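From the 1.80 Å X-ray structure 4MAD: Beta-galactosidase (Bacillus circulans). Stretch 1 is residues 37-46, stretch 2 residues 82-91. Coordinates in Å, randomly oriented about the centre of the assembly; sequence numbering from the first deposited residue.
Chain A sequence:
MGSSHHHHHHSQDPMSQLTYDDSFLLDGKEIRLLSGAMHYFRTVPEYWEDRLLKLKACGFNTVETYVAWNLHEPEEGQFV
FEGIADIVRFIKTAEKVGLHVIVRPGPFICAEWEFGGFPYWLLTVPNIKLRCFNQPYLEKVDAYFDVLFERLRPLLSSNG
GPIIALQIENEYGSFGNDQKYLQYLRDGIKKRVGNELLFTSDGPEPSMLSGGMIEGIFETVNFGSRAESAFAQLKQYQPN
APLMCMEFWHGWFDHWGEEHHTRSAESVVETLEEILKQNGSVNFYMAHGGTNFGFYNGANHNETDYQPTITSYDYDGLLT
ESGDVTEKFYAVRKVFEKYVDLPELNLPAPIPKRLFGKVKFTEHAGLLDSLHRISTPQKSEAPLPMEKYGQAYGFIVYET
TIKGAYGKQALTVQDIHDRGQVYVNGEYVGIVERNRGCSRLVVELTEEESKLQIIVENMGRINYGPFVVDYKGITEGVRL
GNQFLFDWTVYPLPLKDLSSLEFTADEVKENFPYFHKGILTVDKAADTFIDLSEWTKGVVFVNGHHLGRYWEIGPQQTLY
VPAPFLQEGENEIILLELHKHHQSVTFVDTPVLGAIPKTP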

# COMPACT_ATOMS: atom_id res chain seq x y z
N ALA A 37 -10.25 9.20 7.23
CA ALA A 37 -9.29 8.11 7.10
C ALA A 37 -7.83 8.59 7.03
O ALA A 37 -7.49 9.42 6.24
CB ALA A 37 -9.60 7.28 5.93
N MET A 38 -7.03 8.04 7.92
CA MET A 38 -5.61 8.19 7.89
C MET A 38 -4.95 6.88 8.33
O MET A 38 -5.29 6.35 9.31
CB MET A 38 -5.16 9.31 8.80
CG MET A 38 -3.70 9.44 8.89
SD MET A 38 -3.12 10.71 10.05
CE MET A 38 -1.38 10.38 9.99
N HIS A 39 -4.01 6.41 7.56
CA HIS A 39 -3.36 5.15 7.86
C HIS A 39 -2.01 5.34 8.52
O HIS A 39 -1.16 5.97 7.97
CB HIS A 39 -3.14 4.41 6.57
CG HIS A 39 -4.38 4.09 5.82
ND1 HIS A 39 -5.62 4.14 6.38
CD2 HIS A 39 -4.57 3.76 4.52
CE1 HIS A 39 -6.52 3.83 5.48
NE2 HIS A 39 -5.90 3.63 4.34
N TYR A 40 -1.81 4.78 9.68
CA TYR A 40 -0.57 5.04 10.38
C TYR A 40 0.62 4.65 9.50
O TYR A 40 1.64 5.22 9.58
CB TYR A 40 -0.50 4.34 11.74
CG TYR A 40 -0.76 2.89 11.68
CD1 TYR A 40 0.26 2.00 11.70
CD2 TYR A 40 -2.01 2.43 11.60
CE1 TYR A 40 0.02 0.65 11.58
CE2 TYR A 40 -2.27 1.07 11.51
CZ TYR A 40 -1.24 0.17 11.47
OH TYR A 40 -1.47 -1.14 11.37
N PHE A 41 0.41 3.65 8.67
CA PHE A 41 1.49 2.99 7.95
C PHE A 41 1.90 3.75 6.73
O PHE A 41 2.79 3.36 6.04
CB PHE A 41 1.19 1.55 7.64
CG PHE A 41 -0.19 1.29 7.09
CD1 PHE A 41 -0.41 1.30 5.75
CD2 PHE A 41 -1.26 1.02 7.92
CE1 PHE A 41 -1.61 0.99 5.27
CE2 PHE A 41 -2.45 0.75 7.42
CZ PHE A 41 -2.63 0.74 6.10
N ARG A 42 1.22 4.85 6.51
CA ARG A 42 1.46 5.67 5.35
C ARG A 42 2.08 7.06 5.61
O ARG A 42 2.27 7.78 4.71
CB ARG A 42 0.20 5.76 4.52
CG ARG A 42 -0.03 4.53 3.70
CD ARG A 42 -1.35 4.51 2.98
NE ARG A 42 -1.34 3.70 1.78
CZ ARG A 42 -2.28 2.85 1.40
NH1 ARG A 42 -3.37 2.72 2.11
NH2 ARG A 42 -2.15 2.20 0.27
N THR A 43 2.38 7.38 6.87
CA THR A 43 3.06 8.61 7.22
C THR A 43 4.13 8.31 8.27
O THR A 43 3.91 7.54 9.09
CB THR A 43 2.05 9.64 7.71
OG1 THR A 43 1.21 10.00 6.62
CG2 THR A 43 2.74 10.83 8.29
N VAL A 44 5.28 8.93 8.20
CA VAL A 44 6.30 8.64 9.21
C VAL A 44 5.81 9.07 10.59
O VAL A 44 5.14 10.05 10.69
CB VAL A 44 7.66 9.36 8.93
CG1 VAL A 44 8.33 8.77 7.73
CG2 VAL A 44 7.44 10.84 8.77
N PRO A 45 6.20 8.38 11.65
CA PRO A 45 5.63 8.63 12.96
C PRO A 45 5.86 10.03 13.52
O PRO A 45 5.04 10.55 14.21
CB PRO A 45 6.30 7.59 13.85
CG PRO A 45 7.18 6.88 13.06
CD PRO A 45 7.00 7.16 11.65
N GLU A 46 6.94 10.65 13.12
CA GLU A 46 7.29 11.97 13.59
C GLU A 46 6.18 12.96 13.25
O GLU A 46 6.00 13.93 13.91
CB GLU A 46 8.60 12.40 12.97
CG GLU A 46 9.74 11.64 13.54
CD GLU A 46 10.02 10.31 12.88
OE1 GLU A 46 9.45 10.01 11.86
OE2 GLU A 46 10.88 9.62 13.38
N GLU A 82 6.84 -1.52 16.05
CA GLU A 82 7.82 -0.50 16.26
C GLU A 82 7.83 0.48 15.12
O GLU A 82 7.47 0.16 14.02
CB GLU A 82 9.18 -1.15 16.37
CG GLU A 82 9.30 -2.19 17.50
CD GLU A 82 8.63 -3.54 17.21
OE1 GLU A 82 9.03 -4.13 16.24
OE2 GLU A 82 7.76 -4.01 17.97
N GLY A 83 8.26 1.69 15.39
CA GLY A 83 8.38 2.68 14.37
C GLY A 83 7.09 3.02 13.66
O GLY A 83 6.14 3.30 14.29
N ILE A 84 7.11 2.96 12.35
CA ILE A 84 5.96 3.31 11.57
C ILE A 84 4.83 2.33 11.83
O ILE A 84 3.71 2.58 11.52
CB ILE A 84 6.24 3.42 10.06
CG1 ILE A 84 5.20 4.31 9.39
CG2 ILE A 84 6.19 2.16 9.44
CD1 ILE A 84 5.51 4.61 8.02
N ALA A 85 5.17 1.19 12.40
CA ALA A 85 4.20 0.18 12.74
C ALA A 85 3.63 0.27 14.17
O ALA A 85 2.94 -0.60 14.57
CB ALA A 85 4.77 -1.16 12.53
N ASP A 86 3.95 1.32 14.92
CA ASP A 86 3.52 1.39 16.29
C ASP A 86 2.10 1.93 16.28
O ASP A 86 1.89 3.08 16.46
CB ASP A 86 4.41 2.34 17.07
CG ASP A 86 4.28 2.16 18.58
OD1 ASP A 86 3.28 1.73 19.06
OD2 ASP A 86 5.21 2.48 19.25
N ILE A 87 1.15 1.06 16.06
CA ILE A 87 -0.24 1.44 16.04
C ILE A 87 -0.70 1.94 17.38
O ILE A 87 -1.45 2.86 17.46
CB ILE A 87 -1.09 0.32 15.48
CG1 ILE A 87 -2.48 0.80 15.20
CG2 ILE A 87 -1.09 -0.85 16.37
CD1 ILE A 87 -3.31 -0.26 14.69
N VAL A 88 -0.14 1.40 18.44
CA VAL A 88 -0.51 1.93 19.72
C VAL A 88 -0.17 3.44 19.87
O VAL A 88 -0.97 4.21 20.30
CB VAL A 88 0.09 1.08 20.81
CG1 VAL A 88 -0.12 1.68 22.14
CG2 VAL A 88 -0.52 -0.27 20.77
N ARG A 89 1.00 3.85 19.46
CA ARG A 89 1.40 5.23 19.52
C ARG A 89 0.48 6.07 18.66
O ARG A 89 0.09 7.11 19.05
CB ARG A 89 2.82 5.35 19.06
CG ARG A 89 3.36 6.77 19.04
CD ARG A 89 4.73 6.87 18.41
NE ARG A 89 5.09 8.24 18.14
CZ ARG A 89 6.25 8.63 17.65
NH1 ARG A 89 7.17 7.75 17.36
NH2 ARG A 89 6.46 9.92 17.48
N PHE A 90 0.14 5.57 17.49
CA PHE A 90 -0.67 6.35 16.60
C PHE A 90 -2.01 6.62 17.23
O PHE A 90 -2.45 7.73 17.29
CB PHE A 90 -0.84 5.61 15.28
CG PHE A 90 -1.87 6.23 14.37
CD1 PHE A 90 -1.58 7.31 13.63
CD2 PHE A 90 -3.11 5.70 14.24
CE1 PHE A 90 -2.49 7.87 12.83
CE2 PHE A 90 -4.02 6.27 13.43
CZ PHE A 90 -3.71 7.32 12.74
N ILE A 91 -2.62 5.56 17.75
CA ILE A 91 -3.89 5.70 18.39
C ILE A 91 -3.89 6.60 19.65
O ILE A 91 -4.73 7.41 19.82
CB ILE A 91 -4.50 4.34 18.69
CG1 ILE A 91 -4.73 3.58 17.38
CG2 ILE A 91 -5.76 4.49 19.51
CD1 ILE A 91 -5.34 2.29 17.54

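The contact between residues 37-46 and 82-91 of this beta-galactosidase is a mainly apolar packing of side chains against side chains and backbone, centred on Tyr40 and Ile84, with no hydrogen bond crossing from one stretch to the other. It illustrates a general principle: segments distant in sequence can pack through side chains and ring faces without any hydrogen bond between them.

Tyr40 gives the largest single share of the buried surface. Its CA-to-CB bond points toward the second stretch; chi1 is in the p well, and the ring packs against the 3-10 segment and Ile87, the first residue of the helix. Ile87 covers one face: its CG1 sits 4.0 Å from the centroid of the Tyr40 ring and only 20° off the normal, a CH-pi contact, and its CD1 comes within 3.6 Å of Tyr40 CE2. The ring edge meets backbone instead, with Tyr40 CD1 3.5 Å from Ile84 O. That carbonyl is buried here without a hydrogen-bonding partner, a small polar cost in a mainly apolar contact.

The same tyrosine also serves as the donor in a second CH-pi contact. Tyr40 CB lies over a face of Phe90, 3.8 Å from the ring centroid, so the methylene rather than the aromatic ring does the close packing. The two rings themselves are oblique, their planes at 44° and their centroids 5.9 Å apart. Met38, fully extended with all three chi angles t, reaches the edge of Phe90: its SD is 5.3 Å from the centroid of the Phe90 ring, and its CE is 3.9 Å from Phe90 CE1.

Ile84 is the counterpart on the second stretch. Its CA-to-CB bond points sideways, yet the extended t,t side chain carries its end nearer the first stretch. There it meets both backbone and ring: Ile84 CD1 is 3.6 Å from Phe41 O, Ile84 CG1 is 3.5 Å from Thr43 O, and the same CG1 is 4.1 Å from Pro45 CD.

At the exposed margin, the extended Arg89 side chain lies against Pro45, its NH1 3.6 Å from Pro45 CB. Pro45 O sits over one face of the guanidinium, 3.6 Å from Arg89 NH2, a position that suits packing better than in-plane donation. The local hydrogen bonds stay within each stretch. Asp86 caps the helix by accepting from the backbone, Arg89 N to Asp86 OD1 at 3.1 Å, and so helps fix the first turn that presents Ile87 and Phe90 to Tyr40.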